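Local structure of hydrolase (Thermococcus thioreducens, 6IAH) at residues G54-V59 with R103-F108; V59-I64 with F94-G99. The protein is a magnesium-binding phosphatase of the haloacid dehalogenase superfamily with diverse substrate specificity, probably acting on phosphoglycolate among others. One frame throughout, in Å; residues are numbered along the deposited sequence. Where two conformers were deposited one is given.

Interaction 1: residues G54-V59 with R103-F108; sequences GDDFKV and RVFNTF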
# COMPACT_ATOMS: atom_id res chain seq x y z
N GLY A 54 7.39 -7.93 -5.76
CA GLY A 54 6.01 -8.35 -5.87
C GLY A 54 5.21 -7.94 -4.65
O GLY A 54 4.04 -7.64 -4.78
N ASP A 55 5.83 -7.91 -3.46
CA ASP A 55 5.10 -7.67 -2.24
C ASP A 55 6.13 -7.45 -1.16
O ASP A 55 7.33 -7.64 -1.43
CB ASP A 55 4.11 -8.79 -1.93
CG ASP A 55 4.74 -10.18 -1.93
OD1 ASP A 55 5.74 -10.40 -1.20
OD2 ASP A 55 4.23 -11.06 -2.68
N ASP A 56 5.69 -7.08 0.02
CA ASP A 56 6.64 -6.87 1.16
C ASP A 56 7.18 -8.19 1.76
O ASP A 56 8.11 -8.15 2.53
CB ASP A 56 6.00 -6.00 2.22
CG ASP A 56 5.93 -4.54 1.82
OD1 ASP A 56 6.72 -4.07 0.96
OD2 ASP A 56 5.08 -3.83 2.38
N PHE A 57 6.57 -9.35 1.46
CA PHE A 57 7.17 -10.66 1.79
C PHE A 57 8.51 -10.83 1.03
O PHE A 57 9.51 -11.29 1.55
CB PHE A 57 6.27 -11.87 1.40
CG PHE A 57 4.81 -11.74 1.78
CD1 PHE A 57 4.44 -11.28 3.04
CD2 PHE A 57 3.81 -12.15 0.90
CE1 PHE A 57 3.10 -11.17 3.41
CE2 PHE A 57 2.47 -12.07 1.27
CZ PHE A 57 2.11 -11.59 2.52
N LYS A 58 8.51 -10.37 -0.22
CA LYS A 58 9.69 -10.41 -1.07
C LYS A 58 10.70 -9.37 -0.64
O LYS A 58 11.87 -9.64 -0.66
CB LYS A 58 9.34 -10.21 -2.55
CG LYS A 58 8.37 -11.24 -3.12
CD LYS A 58 8.99 -12.60 -2.99
CE LYS A 58 8.06 -13.74 -3.36
NZ LYS A 58 7.32 -13.50 -4.62
N VAL A 59 10.22 -8.21 -0.24
CA VAL A 59 11.14 -7.18 0.26
C VAL A 59 11.78 -7.72 1.53
O VAL A 59 12.97 -7.56 1.68
CB VAL A 59 10.46 -5.82 0.55
CG1 VAL A 59 11.49 -4.78 1.09
CG2 VAL A 59 9.85 -5.22 -0.71
N ARG A 103 3.94 -16.18 6.48
CA ARG A 103 3.28 -16.51 7.69
C ARG A 103 3.75 -15.57 8.80
O ARG A 103 2.92 -15.05 9.59
CB ARG A 103 3.52 -17.98 8.07
CG ARG A 103 2.54 -18.45 9.09
CD ARG A 103 2.90 -19.73 9.80
NE ARG A 103 1.85 -20.07 10.76
CZ ARG A 103 1.64 -21.27 11.29
NH1 ARG A 103 2.46 -22.29 11.01
NH2 ARG A 103 0.61 -21.47 12.12
N VAL A 104 5.04 -15.31 8.85
CA VAL A 104 5.59 -14.41 9.91
C VAL A 104 5.14 -12.94 9.64
O VAL A 104 4.68 -12.25 10.55
CB VAL A 104 7.10 -14.50 9.97
CG1 VAL A 104 7.69 -13.35 10.82
CG2 VAL A 104 7.55 -15.86 10.50
N PHE A 105 5.22 -12.49 8.39
CA PHE A 105 4.80 -11.14 8.07
C PHE A 105 3.34 -10.92 8.49
O PHE A 105 2.98 -9.90 9.10
CB PHE A 105 5.02 -10.84 6.58
CG PHE A 105 4.85 -9.38 6.21
CD1 PHE A 105 3.59 -8.80 6.18
CD2 PHE A 105 5.94 -8.60 5.90
CE1 PHE A 105 3.44 -7.46 5.83
CE2 PHE A 105 5.80 -7.28 5.52
CZ PHE A 105 4.55 -6.71 5.49
N ASN A 106 2.46 -11.83 8.08
CA ASN A 106 1.07 -11.67 8.35
C ASN A 106 0.77 -11.72 9.88
O ASN A 106 -0.14 -11.02 10.38
CB ASN A 106 0.22 -12.72 7.60
CG ASN A 106 0.03 -12.38 6.12
OD1 ASN A 106 0.16 -11.26 5.69
ND2 ASN A 106 -0.30 -13.40 5.35
N THR A 107 1.47 -12.56 10.62
CA THR A 107 1.40 -12.57 12.07
C THR A 107 1.67 -11.15 12.65
O THR A 107 0.90 -10.68 13.48
CB THR A 107 2.36 -13.64 12.65
OG1 THR A 107 1.96 -14.94 12.15
CG2 THR A 107 2.32 -13.66 14.17
N PHE A 108 2.71 -10.49 12.16
CA PHE A 108 3.11 -9.15 12.65
C PHE A 108 2.11 -8.06 12.17
O PHE A 108 1.73 -7.19 12.95
CB PHE A 108 4.52 -8.77 12.20
CG PHE A 108 5.61 -9.40 12.99
CD1 PHE A 108 5.65 -9.29 14.38
CD2 PHE A 108 6.66 -10.09 12.36
CE1 PHE A 108 6.69 -9.88 15.11
CE2 PHE A 108 7.68 -10.68 13.07
CZ PHE A 108 7.72 -10.55 14.44
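F57 turns the edge of its ring to the face of F105 in an offset edge-to-face pair, the centroids 5.3 Å apart and the planes at 84°. CD1 and CE1 of F57 do the touching; CD1 comes within 3.6 Å of F105 CB, so the stem of the second phenylalanine is gripped along with its ring. F105 reaches across because its CG stands anti to the backbone N (chi1 -169°), which sends the ring off helix 100-110 toward the start of helix 56-68. There it also meets D56, whose CB lies 3.5 Å from F105 CE2. The carboxylate of D56 is engaged elsewhere, in a salt bridge with R48. N106 closes in on the far end of the F57 ring: its OD1 sits 3.7 Å from F57 CE1, near the ring plane, where it meets the slightly positive C-H rim; the amide plane is turned 81° from the ring. Just before the helix, D55 is the N-cap, its OD1 accepting from K58 N at 2.9 Å and fixing the first turn that carries D56 and F57. T22 of helix 17-32 touches both D56 and F105. This is helix-to-helix aromatic packing in the helical cap of a HAD phosphatase, with the side chain of D56 about 8 Å from that of the magnesium ligand D8.

Interaction 2: residues V59-I64 with F94-G99; sequences VSEALI and FQVFGG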
# COMPACT_ATOMS: atom_id res chain seq x y z
N VAL A 59 10.22 -8.21 -0.24
CA VAL A 59 11.14 -7.18 0.26
C VAL A 59 11.78 -7.72 1.53
O VAL A 59 12.97 -7.56 1.68
CB VAL A 59 10.46 -5.82 0.55
CG1 VAL A 59 11.49 -4.78 1.09
CG2 VAL A 59 9.85 -5.22 -0.71
N SER A 60 10.99 -8.35 2.42
CA SER A 60 11.52 -8.91 3.68
C SER A 60 12.61 -9.93 3.35
O SER A 60 13.72 -9.91 3.92
CB SER A 60 10.41 -9.54 4.52
OG SER A 60 9.40 -8.60 4.90
N GLU A 61 12.33 -10.83 2.40
CA GLU A 61 13.30 -11.82 1.98
C GLU A 61 14.65 -11.29 1.52
O GLU A 61 15.70 -11.79 1.94
CB GLU A 61 12.70 -12.76 0.88
CG GLU A 61 13.64 -13.86 0.48
CD GLU A 61 12.99 -14.74 -0.66
OE1 GLU A 61 11.83 -14.54 -0.93
OE2 GLU A 61 13.67 -15.58 -1.25
N ALA A 62 14.58 -10.25 0.69
CA ALA A 62 15.73 -9.55 0.21
C ALA A 62 16.53 -9.00 1.40
O ALA A 62 17.70 -9.19 1.45
CB ALA A 62 15.32 -8.41 -0.71
N LEU A 63 15.85 -8.37 2.33
CA LEU A 63 16.56 -7.74 3.48
C LEU A 63 17.22 -8.70 4.40
O LEU A 63 18.27 -8.38 5.02
CB LEU A 63 15.60 -6.83 4.24
CG LEU A 63 15.25 -5.55 3.49
CD1 LEU A 63 14.06 -4.93 4.13
CD2 LEU A 63 16.42 -4.56 3.42
N ILE A 64 16.61 -9.86 4.54
CA ILE A 64 17.15 -10.96 5.35
C ILE A 64 18.48 -11.44 4.79
O ILE A 64 19.54 -11.45 5.48
CB ILE A 64 16.18 -12.15 5.47
CG1 ILE A 64 14.98 -11.75 6.28
CG2 ILE A 64 16.86 -13.36 6.15
CD1 ILE A 64 13.79 -12.69 6.10
N PHE A 94 20.03 -18.96 -2.45
CA PHE A 94 19.09 -19.38 -1.45
C PHE A 94 17.81 -18.58 -1.65
O PHE A 94 17.86 -17.50 -2.18
CB PHE A 94 19.67 -19.14 -0.00
CG PHE A 94 20.56 -20.23 0.46
CD1 PHE A 94 21.90 -20.26 0.06
CD2 PHE A 94 20.07 -21.27 1.26
CE1 PHE A 94 22.72 -21.33 0.41
CE2 PHE A 94 20.90 -22.33 1.64
CZ PHE A 94 22.24 -22.35 1.22
N GLN A 95 16.70 -19.12 -1.17
CA GLN A 95 15.41 -18.47 -1.23
C GLN A 95 14.54 -18.86 -0.05
O GLN A 95 14.84 -19.79 0.69
CB GLN A 95 14.69 -18.92 -2.53
CG GLN A 95 14.73 -20.40 -2.67
CD GLN A 95 13.90 -20.83 -3.85
OE1 GLN A 95 13.18 -20.00 -4.45
NE2 GLN A 95 13.99 -22.10 -4.20
N VAL A 96 13.40 -18.20 0.05
CA VAL A 96 12.45 -18.53 1.06
C VAL A 96 11.95 -19.99 0.88
O VAL A 96 11.78 -20.43 -0.26
CB VAL A 96 11.26 -17.55 1.06
CG1 VAL A 96 10.39 -17.70 -0.20
CG2 VAL A 96 10.41 -17.75 2.32
N PHE A 97 11.74 -20.66 2.01
CA PHE A 97 11.18 -22.01 2.09
C PHE A 97 9.70 -21.86 2.29
O PHE A 97 9.23 -21.46 3.33
CB PHE A 97 11.78 -22.83 3.22
CG PHE A 97 11.22 -24.24 3.34
CD1 PHE A 97 11.36 -25.17 2.30
CD2 PHE A 97 10.56 -24.63 4.50
CE1 PHE A 97 10.84 -26.46 2.42
CE2 PHE A 97 10.03 -25.94 4.63
CZ PHE A 97 10.18 -26.85 3.59
N GLY A 98 8.98 -22.15 1.23
CA GLY A 98 7.52 -22.16 1.25
C GLY A 98 6.94 -20.83 1.71
O GLY A 98 7.33 -19.77 1.21
N GLY A 99 6.01 -20.88 2.65
CA GLY A 99 5.35 -19.65 3.08
C GLY A 99 5.96 -19.12 4.39
O GLY A 99 5.26 -18.42 5.13
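E61 reaches from helix 56-68 to the chain at V96, and the one hydrogen bond across this contact is made there: V96 N donates to E61 OE2 at 2.9 Å, with an N-H...O angle of 148°. The N-H comes at the oxygen from above the carboxylate plane, 70° out of it, rather than end-on. What brings the carboxylate that far is a fully extended side chain, CG anti to the backbone N (chi1 -176°) and the next torsion also near 180°.

The same group carries charge. OE2 forms a salt bridge with R89 of helix 85-92, its strongest polar partner, so one oxygen serves both an arginine and a loop amide. The buried carboxylate is thereby likely to stay ionised.

Van der Waals contacts fill in the rest. The CB of V96 is directed toward the helix, and the side chain lies across the end of E61, with CG1 3.5 Å from OE1. Beside it, the backbone of Q95 closes on the other oxygen, CA to E61 OE2 being 3.4 Å. With an alanine in place of E61, V96 N would probably lose its acceptor and R89 this anionic mate, and the loop would be held less firmly against the helix.

The loop runs from helix 85-92 to helix 100-110, and G99 is the N-cap of the latter. Helices on both sides of the loop help enclose the contact: I85 touches E61 and R89 touches V96 from helix 85-92, while I101 of helix 100-110 packs against both E61 and V96. On another face of helix 56-68, L63 packs against W43, V44 and L47 of helix 41-50.

In the fold
Both contacts use helix 56-68, interaction 1 at its first turn and interaction 2 just beyond, with V59 common to the two. Their centres are about 9 Å apart, on the same side of the chain's centre, and they meet where F105 CD2 packs 3.6 Å from S60 OG. Along the chain the order is 54-59, 59-64, 94-99, 103-108, so the pairing of interaction 2 falls within that of interaction 1. Together they dock one helix against helix 100-110 and the loop leading into it. Of the 43 residues between the segments of interaction 1, 27 are helical and none is in a strand, so both contacts belong to the helical part of the chain and not to the parallel sheet; interaction 1 lies nearer the magnesium site.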